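Local coordinates for protein phenazine-1-carboxylate N-methyltransferase (Pseudomonas aeruginosa, PDB 2IP2) that methylates phenazine-1-carboxylate to 5-methylphenazine-1-carboxylate with S-adenosyl-L-methionine as methyl donor, a step in the biosynthesis of the virulence pigment pyocyanin, at residues A[152-164]-A[318-330]. Sequence-based numbering, arbitrary orientation.
Sequences ASNLAFHEIPRLL and RIVDLPMETRMIV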
# COMPACT_ATOMS: atom_id res chain seq x y z
N ALA A 152 18.45 1.54 7.48
CA ALA A 152 17.90 0.33 6.84
C ALA A 152 18.74 -0.03 5.60
O ALA A 152 18.89 -1.21 5.25
CB ALA A 152 16.42 0.52 6.48
N SER A 153 19.31 0.99 4.97
CA SER A 153 20.15 0.82 3.77
C SER A 153 21.61 0.43 4.06
O SER A 153 22.38 0.20 3.13
CB SER A 153 20.04 2.07 2.88
OG SER A 153 18.80 2.03 2.16
N ASN A 154 21.96 0.30 5.34
CA ASN A 154 23.21 -0.34 5.75
C ASN A 154 23.27 -1.79 5.26
O ASN A 154 24.35 -2.38 5.19
CB ASN A 154 23.40 -0.27 7.28
CG ASN A 154 23.79 1.15 7.75
OD1 ASN A 154 23.94 2.08 6.94
ND2 ASN A 154 23.96 1.32 9.06
N LEU A 155 22.10 -2.33 4.89
CA LEU A 155 22.04 -3.64 4.23
C LEU A 155 22.95 -3.65 2.99
O LEU A 155 23.69 -4.61 2.77
CB LEU A 155 20.60 -4.01 3.84
CG LEU A 155 19.80 -4.95 4.75
CD1 LEU A 155 19.36 -4.29 6.05
CD2 LEU A 155 18.59 -5.55 4.03
N ALA A 156 22.90 -2.58 2.21
CA ALA A 156 23.68 -2.53 0.98
C ALA A 156 25.15 -2.29 1.34
O ALA A 156 26.04 -2.97 0.80
CB ALA A 156 23.17 -1.45 0.05
N PHE A 157 25.38 -1.36 2.26
CA PHE A 157 26.75 -0.99 2.67
C PHE A 157 27.53 -2.18 3.21
O PHE A 157 28.72 -2.23 3.02
CB PHE A 157 26.76 0.12 3.74
CG PHE A 157 26.36 1.50 3.22
CD1 PHE A 157 26.24 1.78 1.85
CD2 PHE A 157 26.09 2.53 4.14
CE1 PHE A 157 25.87 3.09 1.40
CE2 PHE A 157 25.72 3.81 3.70
CZ PHE A 157 25.61 4.09 2.33
N HIS A 158 26.87 -3.10 3.93
CA HIS A 158 27.56 -4.23 4.53
C HIS A 158 28.01 -5.22 3.47
O HIS A 158 28.98 -5.97 3.70
CB HIS A 158 26.71 -4.95 5.60
CG HIS A 158 26.51 -4.14 6.85
ND1 HIS A 158 27.55 -3.53 7.52
CD2 HIS A 158 25.40 -3.86 7.55
CE1 HIS A 158 27.09 -2.90 8.58
NE2 HIS A 158 25.78 -3.07 8.62
N GLU A 159 27.32 -5.24 2.33
CA GLU A 159 27.76 -6.05 1.17
C GLU A 159 29.01 -5.51 0.51
O GLU A 159 29.76 -6.28 -0.06
CB GLU A 159 26.71 -6.18 0.07
CG GLU A 159 25.76 -7.37 0.25
CD GLU A 159 26.46 -8.71 0.33
OE1 GLU A 159 27.04 -9.22 -0.68
OE2 GLU A 159 26.44 -9.26 1.45
N ILE A 160 29.23 -4.20 0.57
CA ILE A 160 30.34 -3.60 -0.18
C ILE A 160 31.73 -4.22 0.14
O ILE A 160 32.45 -4.69 -0.77
CB ILE A 160 30.29 -2.04 -0.14
CG1 ILE A 160 29.18 -1.57 -1.07
CG2 ILE A 160 31.61 -1.41 -0.62
CD1 ILE A 160 28.80 -0.16 -0.89
N PRO A 161 32.12 -4.25 1.43
CA PRO A 161 33.42 -4.86 1.75
C PRO A 161 33.46 -6.38 1.59
O PRO A 161 34.55 -6.97 1.76
CB PRO A 161 33.62 -4.49 3.21
CG PRO A 161 32.20 -4.36 3.75
CD PRO A 161 31.45 -3.72 2.64
N ARG A 162 32.31 -7.02 1.33
CA ARG A 162 32.27 -8.44 0.93
C ARG A 162 32.52 -8.57 -0.57
O ARG A 162 33.04 -9.59 -1.01
CB ARG A 162 30.94 -9.13 1.29
CG ARG A 162 30.60 -9.21 2.79
CD ARG A 162 29.27 -9.96 3.08
NE ARG A 162 28.77 -9.66 4.44
CZ ARG A 162 27.62 -9.02 4.71
NH1 ARG A 162 26.81 -8.62 3.74
NH2 ARG A 162 27.28 -8.78 5.98
N LEU A 163 32.13 -7.57 -1.36
CA LEU A 163 32.38 -7.62 -2.82
C LEU A 163 33.73 -7.01 -3.23
O LEU A 163 34.30 -7.39 -4.26
CB LEU A 163 31.27 -6.91 -3.59
CG LEU A 163 29.84 -7.44 -3.58
CD1 LEU A 163 28.89 -6.25 -3.88
CD2 LEU A 163 29.59 -8.58 -4.60
N LEU A 164 34.24 -6.07 -2.46
CA LEU A 164 35.52 -5.46 -2.76
C LEU A 164 36.50 -5.82 -1.67
O LEU A 164 36.11 -5.99 -0.52
CB LEU A 164 35.40 -3.92 -2.87
CG LEU A 164 34.30 -3.27 -3.73
CD1 LEU A 164 34.57 -1.80 -3.95
CD2 LEU A 164 34.17 -3.89 -5.09
N ARG A 318 32.73 -3.53 -13.50
CA ARG A 318 31.77 -4.43 -12.90
C ARG A 318 30.54 -3.66 -12.58
O ARG A 318 30.65 -2.52 -12.13
CB ARG A 318 32.29 -4.84 -11.53
CG ARG A 318 32.67 -6.19 -11.37
CD ARG A 318 33.37 -6.26 -10.04
NE ARG A 318 32.60 -7.08 -9.13
CZ ARG A 318 32.99 -7.37 -7.91
NH1 ARG A 318 34.15 -6.90 -7.46
NH2 ARG A 318 32.22 -8.14 -7.16
N ILE A 319 29.37 -4.29 -12.73
CA ILE A 319 28.14 -3.74 -12.16
C ILE A 319 27.54 -4.80 -11.29
O ILE A 319 27.34 -5.94 -11.76
CB ILE A 319 27.14 -3.32 -13.27
CG1 ILE A 319 27.79 -2.31 -14.21
CG2 ILE A 319 25.81 -2.76 -12.66
CD1 ILE A 319 26.91 -1.95 -15.43
N VAL A 320 27.22 -4.46 -10.04
CA VAL A 320 26.64 -5.44 -9.11
C VAL A 320 25.31 -4.92 -8.56
O VAL A 320 25.23 -3.75 -8.16
CB VAL A 320 27.64 -5.74 -7.94
CG1 VAL A 320 27.03 -6.71 -6.86
CG2 VAL A 320 28.95 -6.27 -8.44
N ASP A 321 24.28 -5.76 -8.53
CA ASP A 321 23.02 -5.43 -7.88
C ASP A 321 23.11 -5.68 -6.40
O ASP A 321 23.30 -6.83 -5.96
CB ASP A 321 21.86 -6.26 -8.46
CG ASP A 321 21.53 -5.87 -9.89
OD1 ASP A 321 22.03 -4.83 -10.34
OD2 ASP A 321 20.76 -6.59 -10.56
N LEU A 322 22.97 -4.60 -5.63
CA LEU A 322 22.99 -4.68 -4.15
C LEU A 322 21.57 -4.70 -3.57
O LEU A 322 20.60 -4.46 -4.29
CB LEU A 322 23.82 -3.51 -3.55
CG LEU A 322 25.26 -3.18 -3.97
CD1 LEU A 322 25.62 -1.79 -3.35
CD2 LEU A 322 26.25 -4.25 -3.50
N PRO A 323 21.43 -4.98 -2.25
CA PRO A 323 20.08 -4.91 -1.66
C PRO A 323 19.38 -3.56 -1.82
O PRO A 323 20.04 -2.52 -1.98
CB PRO A 323 20.32 -5.21 -0.15
CG PRO A 323 21.60 -5.96 -0.11
CD PRO A 323 22.44 -5.43 -1.27
N MET A 324 18.04 -3.62 -1.75
CA MET A 324 17.15 -2.48 -1.77
C MET A 324 17.36 -1.63 -3.00
O MET A 324 17.54 -0.40 -2.91
CB MET A 324 17.31 -1.66 -0.51
CG MET A 324 17.55 -2.56 0.69
SD MET A 324 16.82 -1.88 2.17
CE MET A 324 15.58 -0.76 1.44
N GLU A 325 17.37 -2.31 -4.16
CA GLU A 325 17.41 -1.66 -5.46
C GLU A 325 18.61 -0.70 -5.64
O GLU A 325 18.51 0.27 -6.39
CB GLU A 325 16.06 -0.96 -5.79
CG GLU A 325 14.83 -1.89 -5.93
CD GLU A 325 14.94 -2.91 -7.08
OE1 GLU A 325 15.58 -2.58 -8.10
OE2 GLU A 325 14.38 -4.01 -6.95
N THR A 326 19.75 -1.01 -5.02
CA THR A 326 20.92 -0.11 -5.21
C THR A 326 21.95 -0.79 -6.09
O THR A 326 21.99 -2.01 -6.18
CB THR A 326 21.56 0.40 -3.88
OG1 THR A 326 22.96 0.72 -4.07
CG2 THR A 326 21.47 -0.60 -2.81
N ARG A 327 22.76 0.01 -6.77
CA ARG A 327 23.71 -0.57 -7.73
C ARG A 327 25.09 -0.24 -7.25
O ARG A 327 25.30 0.84 -6.68
CB ARG A 327 23.56 0.08 -9.07
CG ARG A 327 23.58 -0.89 -10.19
CD ARG A 327 22.19 -0.84 -10.82
NE ARG A 327 21.67 -2.16 -11.12
CZ ARG A 327 20.51 -2.38 -11.74
NH1 ARG A 327 19.75 -1.37 -12.16
NH2 ARG A 327 20.13 -3.61 -11.96
N MET A 328 26.04 -1.12 -7.54
CA MET A 328 27.45 -0.79 -7.27
C MET A 328 28.12 -0.83 -8.64
O MET A 328 28.08 -1.87 -9.28
CB MET A 328 28.11 -1.80 -6.34
CG MET A 328 29.65 -1.48 -6.11
SD MET A 328 30.45 -2.67 -5.00
CE MET A 328 30.66 -4.05 -6.13
N ILE A 329 28.67 0.29 -9.06
CA ILE A 329 29.37 0.36 -10.37
C ILE A 329 30.86 0.62 -10.08
O ILE A 329 31.22 1.69 -9.57
CB ILE A 329 28.76 1.46 -11.25
CG1 ILE A 329 27.27 1.13 -11.58
CG2 ILE A 329 29.54 1.63 -12.57
CD1 ILE A 329 26.46 2.37 -12.05
N VAL A 330 31.72 -0.37 -10.42
CA VAL A 330 33.17 -0.22 -10.24
C VAL A 330 33.82 0.20 -11.58
O VAL A 330 33.56 -0.43 -12.63
CB VAL A 330 33.82 -1.48 -9.64
CG1 VAL A 330 35.32 -1.20 -9.32
CG2 VAL A 330 33.10 -1.89 -8.34
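Leu163 dips from the last turn of helix 154-163 into the apolar side chains of the hairpin 318-330. Its CG stands anti to its own carbonyl carbon (chi1 -65°), and the two methyls split the work: CD1 meets Val320 CG1 tip to tip at 3.5 Å and presses on Leu322 CD2, tighter than usual van der Waals contact at 3.3 Å, while CD2 lies against the guanidinium of Arg318. Met328, extended as far as SD and then bent, brings CE between two leucines, 3.6 Å from Leu163 CD1 and 3.7 Å from Leu164 CD2; Leu164 runs past it in the opposite direction and also touches Val330. Ile160 rests more loosely on Leu322 and Met328. Toward the hairpin turn the gap narrows at the small residue Ala156, whose CA is 5.1 Å from Pro323 CA. The ring of Pro323 packs on the backbone of Leu155 and Ala156, its CD 3.9 Å from Ala156 CA, and Glu159 crosses it at about a right angle with its CG. Met324 SD lies 3.8 Å from Ala152 O.

One hydrogen bond joins the segments: Arg318 NH1 donates to Leu163 O at 3.2 Å (N-H...O 158°), close to the guanidinium plane but well above the carbonyl plane. On the hairpin side away from the helix, a salt bridge joins the strands, Arg327 NE and NH2 both meeting Asp321 OD1.

The hairpin forms the antiparallel edge of the seven-stranded Rossmann-like methyltransferase sheet. Helix 154-163 lies on one face, roughly along strand 326-330 (25° between directions), with Ile160 and Leu164 also reaching strand 267-272 and Phe157, Ile160 and Pro161 meeting helix 180-188. Its start borders Arg241, predicted to bind S-adenosyl-L-methionine; there Leu155, and at the hairpin turn Met324, pack on Ala9 and Ile13 of the second subunit, respectively.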